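Local atomic coordinates of protein CT_858 (Chlamydia trachomatis, PDB entry 3DOR), a protein that probably acts as a secreted serine-type endopeptidase of the S41 family, cleaving peptide bonds within its protein substrates. Residues Glu273-Ala278 with Gln304-Phe309. Residues are numbered along the deposited sequence; the frame is centred on the assembly and turned at random.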
loop_
_atom_site.group_PDB
_atom_site.type_symbol
_atom_site.label_atom_id
_atom_site.label_comp_id
_atom_site.label_asym_id
_atom_site.label_seq_id
_atom_site.Cartn_x
_atom_site.Cartn_y
_atom_site.Cartn_z
ATOM N N GLU B 273 -29.317 12.876 -15.648
ATOM C CA GLU B 273 -28.597 14.010 -15.078
ATOM C C GLU B 273 -27.488 13.718 -14.075
ATOM O O GLU B 273 -26.956 14.650 -13.468
ATOM C CB GLU B 273 -29.593 14.963 -14.412
ATOM C CG GLU B 273 -30.652 15.522 -15.340
ATOM C CD GLU B 273 -31.650 16.413 -14.612
ATOM O OE1 GLU B 273 -32.551 16.965 -15.282
ATOM O OE2 GLU B 273 -31.536 16.559 -13.373
ATOM N N GLY B 274 -27.125 12.456 -13.893
ATOM C CA GLY B 274 -26.084 12.144 -12.928
ATOM C C GLY B 274 -24.655 12.031 -13.436
ATOM O O GLY B 274 -24.199 12.815 -14.270
ATOM N N LEU B 275 -23.951 11.034 -12.910
ATOM C CA LEU B 275 -22.563 10.760 -13.247
ATOM C C LEU B 275 -22.361 10.193 -14.658
ATOM O O LEU B 275 -21.395 10.535 -15.337
ATOM C CB LEU B 275 -21.995 9.777 -12.216
ATOM C CG LEU B 275 -20.860 10.200 -11.277
ATOM C CD1 LEU B 275 -21.062 11.617 -10.753
ATOM C CD2 LEU B 275 -20.795 9.205 -10.130
ATOM N N PHE B 276 -23.270 9.324 -15.089
ATOM C CA PHE B 276 -23.177 8.693 -16.404
ATOM C C PHE B 276 -23.816 9.491 -17.531
ATOM O O PHE B 276 -24.832 10.159 -17.339
ATOM C CB PHE B 276 -23.881 7.322 -16.422
ATOM C CG PHE B 276 -23.256 6.282 -15.542
ATOM C CD1 PHE B 276 -23.641 6.150 -14.215
ATOM C CD2 PHE B 276 -22.311 5.400 -16.059
ATOM C CE1 PHE B 276 -23.092 5.139 -13.404
ATOM C CE2 PHE B 276 -21.756 4.389 -15.262
ATOM C CZ PHE B 276 -22.147 4.258 -13.933
ATOM N N ARG B 277 -23.234 9.405 -18.719
ATOM C CA ARG B 277 -23.850 10.045 -19.869
ATOM C C ARG B 277 -24.847 8.977 -20.337
ATOM O O ARG B 277 -24.460 7.859 -20.694
ATOM C CB ARG B 277 -22.841 10.320 -20.991
ATOM C CG ARG B 277 -23.524 10.860 -22.247
ATOM C CD ARG B 277 -22.561 11.265 -23.354
ATOM N NE ARG B 277 -23.300 11.797 -24.496
ATOM C CZ ARG B 277 -22.798 11.952 -25.714
ATOM N NH1 ARG B 277 -21.542 11.618 -25.969
ATOM N NH2 ARG B 277 -23.560 12.423 -26.687
ATOM N N ALA B 278 -26.129 9.308 -20.321
ATOM C CA ALA B 278 -27.136 8.353 -20.731
ATOM C C ALA B 278 -28.379 9.082 -21.199
ATOM O O ALA B 278 -28.792 10.080 -20.596
ATOM C CB ALA B 278 -27.474 7.428 -19.564
ATOM N N GLN B 304 -14.523 4.696 -8.580
ATOM C CA GLN B 304 -14.080 5.825 -7.776
ATOM C C GLN B 304 -13.415 6.940 -8.588
ATOM O O GLN B 304 -13.363 8.087 -8.147
ATOM C CB GLN B 304 -13.138 5.326 -6.666
ATOM C CG GLN B 304 -13.721 4.148 -5.875
ATOM C CD GLN B 304 -12.978 3.841 -4.578
ATOM O OE1 GLN B 304 -13.012 4.624 -3.621
ATOM N NE2 GLN B 304 -12.308 2.692 -4.538
ATOM N N ASP B 305 -12.914 6.612 -9.775
ATOM C CA ASP B 305 -12.259 7.606 -10.620
ATOM C C ASP B 305 -13.218 8.277 -11.592
ATOM O O ASP B 305 -12.785 9.035 -12.456
ATOM C CB ASP B 305 -11.109 6.987 -11.429
ATOM C CG ASP B 305 -10.064 6.309 -10.555
ATOM O OD1 ASP B 305 -9.836 6.763 -9.417
ATOM O OD2 ASP B 305 -9.455 5.323 -11.025
ATOM N N MET B 306 -14.511 7.994 -11.483
ATOM C CA MET B 306 -15.464 8.631 -12.387
ATOM C C MET B 306 -15.519 10.140 -12.169
ATOM O O MET B 306 -15.514 10.616 -11.036
ATOM C CB MET B 306 -16.872 8.058 -12.208
ATOM C CG MET B 306 -17.043 6.648 -12.723
ATOM S SD MET B 306 -18.777 6.200 -12.795
ATOM C CE MET B 306 -19.277 6.998 -14.339
ATOM N N GLU B 307 -15.571 10.878 -13.272
ATOM C CA GLU B 307 -15.646 12.334 -13.257
ATOM C C GLU B 307 -16.729 12.830 -12.306
ATOM O O GLU B 307 -17.880 12.419 -12.411
ATOM C CB GLU B 307 -15.968 12.846 -14.663
ATOM C CG GLU B 307 -14.810 13.466 -15.422
ATOM C CD GLU B 307 -15.094 13.590 -16.918
ATOM O OE1 GLU B 307 -14.556 12.770 -17.698
ATOM O OE2 GLU B 307 -15.859 14.501 -17.310
ATOM N N ASP B 308 -16.359 13.712 -11.380
ATOM C CA ASP B 308 -17.313 14.288 -10.438
ATOM C C ASP B 308 -17.874 13.308 -9.420
ATOM O O ASP B 308 -18.910 13.571 -8.817
ATOM C CB ASP B 308 -18.484 14.930 -11.193
ATOM C CG ASP B 308 -18.043 16.045 -12.120
ATOM O OD1 ASP B 308 -17.449 17.026 -11.629
ATOM O OD2 ASP B 308 -18.293 15.944 -13.340
ATOM N N PHE B 309 -17.212 12.176 -9.226
ATOM C CA PHE B 309 -17.709 11.221 -8.247
ATOM C C PHE B 309 -17.605 11.807 -6.839
ATOM O O PHE B 309 -16.564 12.337 -6.455
ATOM C CB PHE B 309 -16.922 9.914 -8.305
ATOM C CG PHE B 309 -17.285 8.951 -7.208
ATOM C CD1 PHE B 309 -18.603 8.542 -7.035
ATOM C CD2 PHE B 309 -16.323 8.488 -6.321
ATOM C CE1 PHE B 309 -18.956 7.692 -5.995
ATOM C CE2 PHE B 309 -16.663 7.639 -5.278
ATOM C CZ PHE B 309 -17.983 7.240 -5.114
HETATM O O HOH W 1 -18.955 11.372 -14.441
#
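Two loops meet at their bends, L275 and D308 lying closest with 6.9 Å between their CA atoms; M306-F309 forms a type II beta turn, closed by a 2.9 Å hydrogen bond from F309 N to M306 O. No direct hydrogen bond joins the two segments; instead one water donates to both L275 O, at 2.7 Å, and E307 O. L275 points toward the turn with its two methyls parted: CD1 lies against the carbonyl oxygens of E307 and D308, 3.5 Å from D308 O, while CD2 meets the edge of the F309 ring near its plane, 3.9 Å from CD1 of F309. M306 bends at chi3 (80°) and crosses F276 at about a right angle. Its methyl CE lies over one face of the F276 ring, 3.9 Å from the centroid and 17° off the normal, a CH-pi contact shifted toward the CD2-CE2 rim; SD approaches more obliquely. E319 of helix 316-330 accepts hydrogen bonds from the backbone N of L275 and F276. The Met-aromatic contact of M306 with F276 and the separate water bridge together join the hairpin connection between strands 268-271 and 278-284 to the loop leading from strand 290-297 into helix 316-330.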